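Local coordinates for LysR family transcriptional regulator (Vibrio vulnificus, PDB 5FHK), which probably acts as a sequence-specific DNA-binding regulator of virulence-gene transcription, this chain being its regulatory domain without the DNA-binding part, at residues A[8-14]-A[54-60]; A[68-74]-A[179-185]. All coordinates share one frame; numbering follows the deposited sequence.

Interaction 1 of 2, residues A[8-14]-A[54-60]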
ATOM      1  N   LYS A   8       8.128  13.605 -18.565  1.00 33.42           N
ATOM      2  CA  LYS A   8       7.974  12.508 -17.622  1.00 29.74           C
ATOM      3  C   LYS A   8       7.887  11.205 -18.389  1.00 25.75           C
ATOM      4  O   LYS A   8       7.477  11.170 -19.558  1.00 26.10           O
ATOM      5  CB  LYS A   8       6.702  12.662 -16.774  1.00 29.92           C
ATOM      6  CG  LYS A   8       5.472  12.379 -17.607  1.00 34.13           C
ATOM      7  CD  LYS A   8       4.165  12.436 -16.867  1.00 37.63           C
ATOM      8  CE  LYS A   8       2.998  12.556 -17.856  1.00 38.49           C
ATOM      9  NZ  LYS A   8       3.178  13.747 -18.712  1.00 37.57           N
ATOM     10  N   ILE A   9       8.222  10.130 -17.684  1.00 23.90           N
ATOM     11  CA  ILE A   9       7.900   8.760 -18.082  1.00 25.89           C
ATOM     12  C   ILE A   9       6.721   8.287 -17.245  1.00 27.15           C
ATOM     13  O   ILE A   9       6.713   8.441 -16.015  1.00 28.38           O
ATOM     14  CB  ILE A   9       9.106   7.825 -17.902  1.00 29.32           C
ATOM     15  CG1 ILE A   9      10.314   8.342 -18.687  1.00 30.57           C
ATOM     16  CG2 ILE A   9       8.767   6.405 -18.325  1.00 29.33           C
ATOM     17  CD1 ILE A   9      11.607   7.630 -18.321  1.00 31.30           C
ATOM     18  N   LYS A  10       5.723   7.717 -17.913  1.00 25.72           N
ATOM     19  CA  LYS A  10       4.466   7.314 -17.307  1.00 29.11           C
ATOM     20  C   LYS A  10       4.466   5.787 -17.235  1.00 28.57           C
ATOM     21  O   LYS A  10       4.417   5.121 -18.273  1.00 33.72           O
ATOM     22  CB  LYS A  10       3.300   7.852 -18.148  1.00 32.95           C
ATOM     23  CG  LYS A  10       1.932   8.001 -17.435  1.00 37.44           C
ATOM     24  CD  LYS A  10       0.871   8.522 -18.420  1.00 42.48           C
ATOM     25  CE  LYS A  10      -0.568   8.363 -17.891  1.00 46.34           C
ATOM     26  NZ  LYS A  10      -0.807   9.137 -16.634  1.00 47.63           N
ATOM     27  N   ILE A  11       4.536   5.214 -16.028  1.00 21.01           N
ATOM     28  CA  ILE A  11       4.616   3.761 -15.928  1.00 20.37           C
ATOM     29  C   ILE A  11       3.505   3.230 -15.037  1.00 21.02           C
ATOM     30  O   ILE A  11       3.021   3.908 -14.123  1.00 21.84           O
ATOM     31  CB  ILE A  11       5.996   3.251 -15.431  1.00 26.63           C
ATOM     32  CG1 ILE A  11       6.387   3.829 -14.073  1.00 33.41           C
ATOM     33  CG2 ILE A  11       7.083   3.566 -16.430  1.00 28.88           C
ATOM     34  CD1 ILE A  11       7.932   3.660 -13.771  1.00 36.58           C
ATOM     35  N   SER A  12       3.062   2.018 -15.348  1.00 25.37           N
ATOM     36  CA  SER A  12       2.102   1.282 -14.529  1.00 27.15           C
ATOM     37  C   SER A  12       2.774   0.041 -13.960  1.00 24.42           C
ATOM     38  O   SER A  12       3.540  -0.625 -14.667  1.00 20.02           O
ATOM     39  CB  SER A  12       0.882   0.878 -15.352  1.00 29.29           C
ATOM     40  OG  SER A  12      -0.084   0.235 -14.548  1.00 28.39           O
ATOM     41  N   THR A  13       2.481  -0.273 -12.693  1.00 25.59           N
ATOM     42  CA  THR A  13       3.077  -1.376 -11.945  1.00 27.99           C
ATOM     43  C   THR A  13       2.008  -2.086 -11.117  1.00 27.43           C
ATOM     44  O   THR A  13       1.000  -1.470 -10.752  1.00 25.11           O
ATOM     45  CB  THR A  13       4.184  -0.884 -10.999  1.00 33.11           C
ATOM     46  OG1 THR A  13       3.607   0.029 -10.056  1.00 35.47           O
ATOM     47  CG2 THR A  13       5.304  -0.186 -11.781  1.00 33.25           C
ATOM     48  N   PRO A  14       2.205  -3.377 -10.802  1.00 25.93           N
ATOM     49  CA  PRO A  14       1.163  -4.153 -10.101  1.00 27.06           C
ATOM     50  C   PRO A  14       0.982  -3.742  -8.644  1.00 25.60           C
ATOM     51  O   PRO A  14       1.941  -3.408  -7.942  1.00 22.30           O
ATOM     52  CB  PRO A  14       1.675  -5.599 -10.190  1.00 25.01           C
ATOM     53  CG  PRO A  14       3.138  -5.475 -10.409  1.00 23.95           C
ATOM     54  CD  PRO A  14       3.308  -4.242 -11.258  1.00 25.15           C
ATOM     55  N   TRP A  54       0.517   4.702 -21.964  1.00 32.15           N
ATOM     56  CA  TRP A  54       1.566   4.393 -21.004  1.00 29.93           C
ATOM     57  C   TRP A  54       2.901   4.259 -21.724  1.00 31.32           C
ATOM     58  O   TRP A  54       2.974   3.753 -22.849  1.00 31.56           O
ATOM     59  CB  TRP A  54       1.232   3.107 -20.220  1.00 29.92           C
ATOM     60  CG  TRP A  54      -0.044   3.221 -19.429  1.00 31.58           C
ATOM     61  CD1 TRP A  54      -1.297   2.837 -19.830  1.00 32.83           C
ATOM     62  CD2 TRP A  54      -0.199   3.792 -18.123  1.00 31.68           C
ATOM     63  NE1 TRP A  54      -2.212   3.115 -18.849  1.00 33.67           N
ATOM     64  CE2 TRP A  54      -1.569   3.712 -17.793  1.00 33.74           C
ATOM     65  CE3 TRP A  54       0.693   4.359 -17.196  1.00 25.57           C
ATOM     66  CZ2 TRP A  54      -2.076   4.172 -16.575  1.00 27.36           C
ATOM     67  CZ3 TRP A  54       0.191   4.817 -15.998  1.00 30.04           C
ATOM     68  CH2 TRP A  54      -1.184   4.725 -15.696  1.00 31.64           C
ATOM     69  N   ASP A  55       3.955   4.749 -21.081  1.00 30.54           N
ATOM     70  CA  ASP A  55       5.287   4.542 -21.627  1.00 32.15           C
ATOM     71  C   ASP A  55       5.750   3.107 -21.388  1.00 28.77           C
ATOM     72  O   ASP A  55       6.230   2.437 -22.306  1.00 27.16           O
ATOM     73  CB  ASP A  55       6.244   5.570 -21.020  1.00 32.37           C
ATOM     74  CG  ASP A  55       5.947   6.994 -21.516  1.00 33.55           C
ATOM     75  OD1 ASP A  55       5.863   7.165 -22.744  1.00 34.31           O
ATOM     76  OD2 ASP A  55       5.791   7.937 -20.695  1.00 32.60           O
ATOM     77  N   VAL A  56       5.614   2.612 -20.158  1.00 28.37           N
ATOM     78  CA  VAL A  56       6.009   1.250 -19.817  1.00 25.43           C
ATOM     79  C   VAL A  56       4.996   0.692 -18.837  1.00 26.07           C
ATOM     80  O   VAL A  56       4.480   1.400 -17.969  1.00 24.57           O
ATOM     81  CB  VAL A  56       7.424   1.143 -19.192  1.00 22.65           C
ATOM     82  CG1 VAL A  56       7.854  -0.307 -19.122  1.00 22.36           C
ATOM     83  CG2 VAL A  56       8.423   1.949 -19.961  1.00 24.33           C
ATOM     84  N   ILE A  57       4.730  -0.601 -18.962  1.00 28.38           N
ATOM     85  CA  ILE A  57       3.750  -1.270 -18.124  1.00 28.22           C
ATOM     86  C   ILE A  57       4.424  -2.516 -17.568  1.00 27.46           C
ATOM     87  O   ILE A  57       4.974  -3.322 -18.334  1.00 30.31           O
ATOM     88  CB  ILE A  57       2.455  -1.604 -18.901  1.00 26.33           C
ATOM     89  CG1 ILE A  57       1.616  -0.330 -19.066  1.00 26.84           C
ATOM     90  CG2 ILE A  57       1.600  -2.636 -18.149  1.00 26.89           C
ATOM     91  CD1 ILE A  57       0.323  -0.478 -19.944  1.00 28.66           C
ATOM     92  N   PHE A  58       4.469  -2.613 -16.240  1.00 24.95           N
ATOM     93  CA  PHE A  58       4.845  -3.830 -15.528  1.00 22.88           C
ATOM     94  C   PHE A  58       3.584  -4.496 -15.011  1.00 23.36           C
ATOM     95  O   PHE A  58       2.758  -3.856 -14.353  1.00 23.38           O
ATOM     96  CB  PHE A  58       5.794  -3.533 -14.363  1.00 21.98           C
ATOM     97  CG  PHE A  58       7.032  -2.803 -14.786  1.00 21.29           C
ATOM     98  CD1 PHE A  58       7.008  -1.438 -15.001  1.00 25.21           C
ATOM     99  CD2 PHE A  58       8.213  -3.484 -15.003  1.00 21.38           C
ATOM    100  CE1 PHE A  58       8.151  -0.757 -15.410  1.00 19.60           C
ATOM    101  CE2 PHE A  58       9.357  -2.801 -15.413  1.00 19.16           C
ATOM    102  CZ  PHE A  58       9.306  -1.441 -15.604  1.00 19.10           C
ATOM    103  N   ARG A  59       3.432  -5.774 -15.306  1.00 24.10           N
ATOM    104  CA  ARG A  59       2.194  -6.446 -14.974  1.00 29.71           C
ATOM    105  C   ARG A  59       2.503  -7.857 -14.524  1.00 29.99           C
ATOM    106  O   ARG A  59       3.552  -8.418 -14.849  1.00 31.70           O
ATOM    107  CB  ARG A  59       1.235  -6.475 -16.168  1.00 33.81           C
ATOM    108  CG  ARG A  59       1.639  -7.455 -17.243  1.00 39.36           C
ATOM    109  CD  ARG A  59       0.545  -7.588 -18.298  1.00 47.27           C
ATOM    110  NE  ARG A  59      -0.783  -7.695 -17.692  1.00 51.76           N
ATOM    111  CZ  ARG A  59      -1.464  -8.830 -17.552  1.00 54.78           C
ATOM    112  NH1 ARG A  59      -0.953  -9.974 -17.981  1.00 57.78           N
ATOM    113  NH2 ARG A  59      -2.662  -8.824 -16.986  1.00 53.12           N
ATOM    114  N   VAL A  60       1.584  -8.399 -13.735  1.00 31.03           N
ATOM    115  CA  VAL A  60       1.566  -9.812 -13.402  1.00 32.12           C
ATOM    116  C   VAL A  60       0.794 -10.540 -14.490  1.00 33.75           C
ATOM    117  O   VAL A  60      -0.281 -10.087 -14.908  1.00 31.38           O
ATOM    118  CB  VAL A  60       0.927 -10.037 -12.024  1.00 35.09           C
ATOM    119  CG1 VAL A  60       0.704 -11.519 -11.777  1.00 38.39           C
ATOM    120  CG2 VAL A  60       1.793  -9.431 -10.930  1.00 33.20           C
TER
HETATM  121  O   HOH W   1       4.976  10.769 -21.202  1.00 40.80           O
HETATM  122  O   HOH W   2       0.431  -2.978 -14.560  1.00 24.22           O

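Interaction 2 of 2, residues A[68-74]-A[179-185]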
ATOM      1  N   LEU A  68       3.040  -4.889 -28.602  1.00 50.63           N
ATOM      2  CA  LEU A  68       3.838  -4.719 -27.396  1.00 45.40           C
ATOM      3  C   LEU A  68       4.958  -5.747 -27.358  1.00 45.21           C
ATOM      4  O   LEU A  68       4.750  -6.917 -27.697  1.00 50.75           O
ATOM      5  CB  LEU A  68       2.968  -4.872 -26.144  1.00 42.56           C
ATOM      6  CG  LEU A  68       1.845  -3.865 -25.853  1.00 42.69           C
ATOM      7  CD1 LEU A  68       1.582  -3.784 -24.368  1.00 44.02           C
ATOM      8  CD2 LEU A  68       2.160  -2.482 -26.405  1.00 40.29           C
ATOM      9  N   ILE A  69       6.143  -5.319 -26.946  1.00 40.94           N
ATOM     10  CA  ILE A  69       7.209  -6.241 -26.579  1.00 41.07           C
ATOM     11  C   ILE A  69       7.082  -6.570 -25.097  1.00 39.08           C
ATOM     12  O   ILE A  69       6.917  -5.675 -24.260  1.00 38.55           O
ATOM     13  CB  ILE A  69       8.590  -5.640 -26.891  1.00 41.20           C
ATOM     14  CG1 ILE A  69       8.613  -5.130 -28.321  1.00 40.33           C
ATOM     15  CG2 ILE A  69       9.677  -6.659 -26.677  1.00 42.05           C
ATOM     16  CD1 ILE A  69       8.938  -3.691 -28.394  1.00 40.59           C
ATOM     17  N   ALA A  70       7.181  -7.853 -24.769  1.00 39.44           N
ATOM     18  CA  ALA A  70       6.972  -8.342 -23.414  1.00 38.95           C
ATOM     19  C   ALA A  70       8.230  -9.061 -22.963  1.00 38.61           C
ATOM     20  O   ALA A  70       8.708  -9.976 -23.644  1.00 39.63           O
ATOM     21  CB  ALA A  70       5.760  -9.271 -23.347  1.00 41.44           C
ATOM     22  N   ARG A  71       8.769  -8.637 -21.822  1.00 35.07           N
ATOM     23  CA  ARG A  71       9.966  -9.230 -21.252  1.00 33.49           C
ATOM     24  C   ARG A  71       9.681  -9.683 -19.827  1.00 29.87           C
ATOM     25  O   ARG A  71       9.210  -8.894 -19.003  1.00 26.08           O
ATOM     26  CB  ARG A  71      11.124  -8.230 -21.273  1.00 32.74           C
ATOM     27  CG  ARG A  71      12.421  -8.755 -20.691  1.00 33.12           C
ATOM     28  CD  ARG A  71      13.603  -7.833 -21.068  1.00 37.13           C
ATOM     29  NE  ARG A  71      14.305  -8.292 -22.271  1.00 40.16           N
ATOM     30  CZ  ARG A  71      15.521  -8.824 -22.256  1.00 42.86           C
ATOM     31  NH1 ARG A  71      16.185  -8.953 -21.110  1.00 41.28           N
ATOM     32  NH2 ARG A  71      16.078  -9.220 -23.391  1.00 46.85           N
ATOM     33  N   LYS A  72       9.982 -10.941 -19.540  1.00 33.18           N
ATOM     34  CA  LYS A  72       9.831 -11.480 -18.193  1.00 32.74           C
ATOM     35  C   LYS A  72      10.966 -10.957 -17.322  1.00 29.50           C
ATOM     36  O   LYS A  72      12.139 -11.201 -17.620  1.00 28.80           O
ATOM     37  CB  LYS A  72       9.836 -13.006 -18.237  1.00 37.57           C
ATOM     38  CG  LYS A  72       9.749 -13.662 -16.860  1.00 41.02           C
ATOM     39  CD  LYS A  72       9.989 -15.177 -16.912  1.00 45.02           C
ATOM     40  CE  LYS A  72      10.116 -15.749 -15.497  1.00 46.66           C
ATOM     41  NZ  LYS A  72      10.682 -17.139 -15.422  1.00 47.35           N
ATOM     42  N   ILE A  73      10.633 -10.211 -16.271  1.00 26.77           N
ATOM     43  CA  ILE A  73      11.653  -9.680 -15.374  1.00 27.40           C
ATOM     44  C   ILE A  73      11.574 -10.297 -13.986  1.00 23.21           C
ATOM     45  O   ILE A  73      12.320  -9.891 -13.087  1.00 25.14           O
ATOM     46  CB  ILE A  73      11.608  -8.142 -15.292  1.00 31.14           C
ATOM     47  CG1 ILE A  73      10.290  -7.652 -14.697  1.00 30.42           C
ATOM     48  CG2 ILE A  73      11.874  -7.515 -16.657  1.00 36.34           C
ATOM     49  CD1 ILE A  73      10.331  -6.174 -14.334  1.00 28.55           C
ATOM     50  N   GLY A  74      10.745 -11.299 -13.787  1.00 20.47           N
ATOM     51  CA  GLY A  74      10.642 -11.858 -12.450  1.00 23.17           C
ATOM     52  C   GLY A  74       9.416 -12.722 -12.309  1.00 23.54           C
ATOM     53  O   GLY A  74       8.572 -12.812 -13.204  1.00 22.83           O
ATOM     54  N   ASP A 179       4.091 -14.699 -13.420  1.00 41.29           N
ATOM     55  CA  ASP A 179       5.273 -13.970 -13.848  1.00 39.45           C
ATOM     56  C   ASP A 179       4.998 -12.477 -13.882  1.00 36.16           C
ATOM     57  O   ASP A 179       3.852 -12.024 -13.935  1.00 36.66           O
ATOM     58  CB  ASP A 179       5.731 -14.456 -15.215  1.00 44.74           C
ATOM     59  CG  ASP A 179       6.245 -15.874 -15.172  1.00 49.32           C
ATOM     60  OD1 ASP A 179       6.623 -16.326 -14.066  1.00 50.86           O
ATOM     61  OD2 ASP A 179       6.276 -16.528 -16.236  1.00 50.35           O
ATOM     62  N   ILE A 180       6.071 -11.703 -13.828  1.00 30.39           N
ATOM     63  CA  ILE A 180       5.982 -10.266 -13.970  1.00 27.72           C
ATOM     64  C   ILE A 180       6.656  -9.897 -15.281  1.00 29.04           C
ATOM     65  O   ILE A 180       7.778 -10.331 -15.562  1.00 28.47           O
ATOM     66  CB  ILE A 180       6.606  -9.534 -12.772  1.00 24.01           C
ATOM     67  CG1 ILE A 180       5.800  -9.821 -11.490  1.00 23.72           C
ATOM     68  CG2 ILE A 180       6.593  -8.054 -13.023  1.00 20.76           C
ATOM     69  CD1 ILE A 180       6.205 -11.086 -10.787  1.00 25.15           C
ATOM     70  N   TYR A 181       5.966  -9.123 -16.091  1.00 29.94           N
ATOM     71  CA  TYR A 181       6.491  -8.752 -17.385  1.00 27.77           C
ATOM     72  C   TYR A 181       6.712  -7.257 -17.420  1.00 25.08           C
ATOM     73  O   TYR A 181       6.123  -6.499 -16.642  1.00 22.39           O
ATOM     74  CB  TYR A 181       5.549  -9.157 -18.514  1.00 29.21           C
ATOM     75  CG  TYR A 181       5.443 -10.642 -18.712  1.00 31.93           C
ATOM     76  CD1 TYR A 181       4.610 -11.399 -17.910  1.00 29.65           C
ATOM     77  CD2 TYR A 181       6.174 -11.289 -19.706  1.00 34.37           C
ATOM     78  CE1 TYR A 181       4.509 -12.747 -18.081  1.00 32.29           C
ATOM     79  CE2 TYR A 181       6.076 -12.654 -19.885  1.00 35.66           C
ATOM     80  CZ  TYR A 181       5.240 -13.375 -19.070  1.00 35.89           C
ATOM     81  OH  TYR A 181       5.115 -14.741 -19.221  1.00 38.46           O
ATOM     82  N   MET A 182       7.596  -6.848 -18.325  1.00 25.59           N
ATOM     83  CA  MET A 182       7.741  -5.453 -18.699  1.00 25.89           C
ATOM     84  C   MET A 182       7.238  -5.332 -20.130  1.00 26.18           C
ATOM     85  O   MET A 182       7.737  -6.029 -21.025  1.00 25.95           O
ATOM     86  CB  MET A 182       9.189  -4.974 -18.565  1.00 26.94           C
ATOM     87  CG  MET A 182       9.434  -3.592 -19.145  1.00 27.19           C
ATOM     88  SD  MET A 182      11.138  -3.029 -18.930  1.00 30.75           S
ATOM     89  CE  MET A 182      12.016  -4.349 -19.755  1.00 32.89           C
ATOM     90  N   LEU A 183       6.244  -4.471 -20.335  1.00 25.48           N
ATOM     91  CA  LEU A 183       5.623  -4.255 -21.640  1.00 23.93           C
ATOM     92  C   LEU A 183       5.932  -2.856 -22.148  1.00 23.99           C
ATOM     93  O   LEU A 183       5.992  -1.910 -21.358  1.00 28.23           O
ATOM     94  CB  LEU A 183       4.103  -4.418 -21.563  1.00 23.00           C
ATOM     95  CG  LEU A 183       3.436  -5.548 -20.784  1.00 27.16           C
ATOM     96  CD1 LEU A 183       1.934  -5.564 -21.156  1.00 26.68           C
ATOM     97  CD2 LEU A 183       4.058  -6.871 -21.152  1.00 33.03           C
ATOM     98  N   TYR A 184       6.122  -2.727 -23.465  1.00 24.45           N
ATOM     99  CA  TYR A 184       6.266  -1.420 -24.097  1.00 29.29           C
ATOM    100  C   TYR A 184       6.007  -1.520 -25.598  1.00 34.47           C
ATOM    101  O   TYR A 184       6.227  -2.566 -26.221  1.00 33.90           O
ATOM    102  CB  TYR A 184       7.651  -0.802 -23.853  1.00 30.47           C
ATOM    103  CG  TYR A 184       8.821  -1.666 -24.263  1.00 32.09           C
ATOM    104  CD1 TYR A 184       9.238  -2.716 -23.460  1.00 33.62           C
ATOM    105  CD2 TYR A 184       9.536  -1.414 -25.423  1.00 32.63           C
ATOM    106  CE1 TYR A 184      10.325  -3.505 -23.802  1.00 32.94           C
ATOM    107  CE2 TYR A 184      10.634  -2.211 -25.776  1.00 35.02           C
ATOM    108  CZ  TYR A 184      11.008  -3.258 -24.949  1.00 35.24           C
ATOM    109  OH  TYR A 184      12.078  -4.070 -25.244  1.00 37.23           O
ATOM    110  N   ASN A 185       5.544  -0.404 -26.163  1.00 39.60           N
ATOM    111  CA  ASN A 185       5.186  -0.333 -27.571  1.00 42.89           C
ATOM    112  C   ASN A 185       6.412  -0.529 -28.451  1.00 47.25           C
ATOM    113  O   ASN A 185       7.515  -0.120 -28.100  1.00 49.37           O
ATOM    114  CB  ASN A 185       4.543   1.020 -27.866  1.00 43.56           C
ATOM    115  CG  ASN A 185       3.925   1.089 -29.256  1.00 49.94           C
ATOM    116  OD1 ASN A 185       4.634   1.143 -30.267  1.00 52.20           O
ATOM    117  ND2 ASN A 185       2.589   1.085 -29.314  1.00 52.07           N
TER
HETATM  118  O   HOH W   3      13.399  -6.910 -24.080  1.00 37.02           O

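Interaction 1 of 2, residues A[8-14]-A[54-60]
The backbone N of Lys-10 donates to OD2 of Asp-55 at 2.8 Å, meeting the carboxylate on its anti lone pair, away from OD1. The carbonyl of Lys-10 is used in turn: Asp-55 N bonds to Lys-10 O at 2.9 Å, and Val-56 N reaches the same oxygen in a long, weak bond. Asp-55 CG stands anti to its own carbonyl carbon (chi1 -69°), beside its N, and Lys-10 is thereby held through its N by the side chain and through its O by the main chain of Asp-55. A water donating to OD2 also donates to Lys-8 O. Farther on, regular parallel pairing takes over, with Ser-12 N on Val-56 O. The next bond, from Phe-58 N to Ser-12 O, is 2.7 Å long and nearly straight (168° at the hydrogen).

The six-membered ring of Trp-54 stands between two side chains of strand 9-14. Ser-12 CB sits over one face, 4.0 Å from the ring centroid, and Lys-10 CE over the opposite one. A bend at the last torsion of Lys-10 (chi4 62°) leaves NZ in an off-centre cation-pi position, 4.9 Å from that centroid. On the other side of the sheet Ile-11 CG2 lies alongside Val-56 CB at 3.7 Å, and Thr-13 CG2 approaches CD1 of Phe-58. The far end closes with Pro-14 CB against Val-60 CG2.

These neighbouring parallel strands belong to the periplasmic-binding-protein-like fold of LysR regulatory domains. Strand 38-43 pairs with the other edge of 9-14, strand 178-185 flanks 56-60, and Phe-197 of helix 192-204 packs on Ile-9, Val-56 and Phe-58.

Interaction 2 of 2, residues A[68-74]-A[179-185]
A classic beta bulge interrupts this antiparallel strand pair where Ile-73 and Gly-74 both face Ile-180. Ile-73 N donates to Ile-180 O at 2.9 Å, whereas Ile-180 N returns its bond to Gly-74 O, one residue farther on, from well above the carbonyl plane (42° out of it). Gly-74 has an extended backbone with positive phi (165°), a conformation that glycine takes readily for want of a side chain. Before the bulge the pairing is regular, with reciprocal bonds joining Arg-71 to Met-182 and Ile-69 to Tyr-184.

Tyr-184 CG lies between its backbone N and carbonyl carbon (chi1 55°), folding the ring back across Ile-69. CB of Ile-69 rests over one ring face, 4.1 Å from the centroid, and its CD1 meets CE2 of Tyr-184 at 3.5 Å. On the same side of the sheet Arg-71 CD runs beside Met-182 CE.

Leu-183 lies on the other side, with Ala-70 and Tyr-181, its CD1 3.7 Å from Leu-68 CD1 and its CD2 against Ala-70 CB. Farther along, the extended Lys-72 passes Asp-179 with NZ 4.4 Å from OD1, beyond salt-bridge range.

Helix 192-204 packs on Arg-71, Met-182 and Tyr-184, helix 18-32 reaches Ile-73 and Ile-180, and strand 56-60 borders the opposite edge of 179-185.

In the fold
From the N terminus the chain runs through strand 9-14, helix 18-32 and strand 38-43 before strand 56-60 returns beside the first strand, closing interaction 1. Strand 68-82 follows soon after, but its partner in interaction 2 arrives only after the chain has passed through more than a hundred residues. The two contacts are therefore in series: the first loop is complete before the second opens. In space they adjoin, because strand 178-185 inserts between 56-60 and 68-82, with Ile-57 O to Leu-183 N and Arg-59 O to Tyr-181 N as probable hydrogen bonds. Phe-58 and Ile-73 pack together as well. Through strand 178-185 the two contacts belong to one mixed sheet.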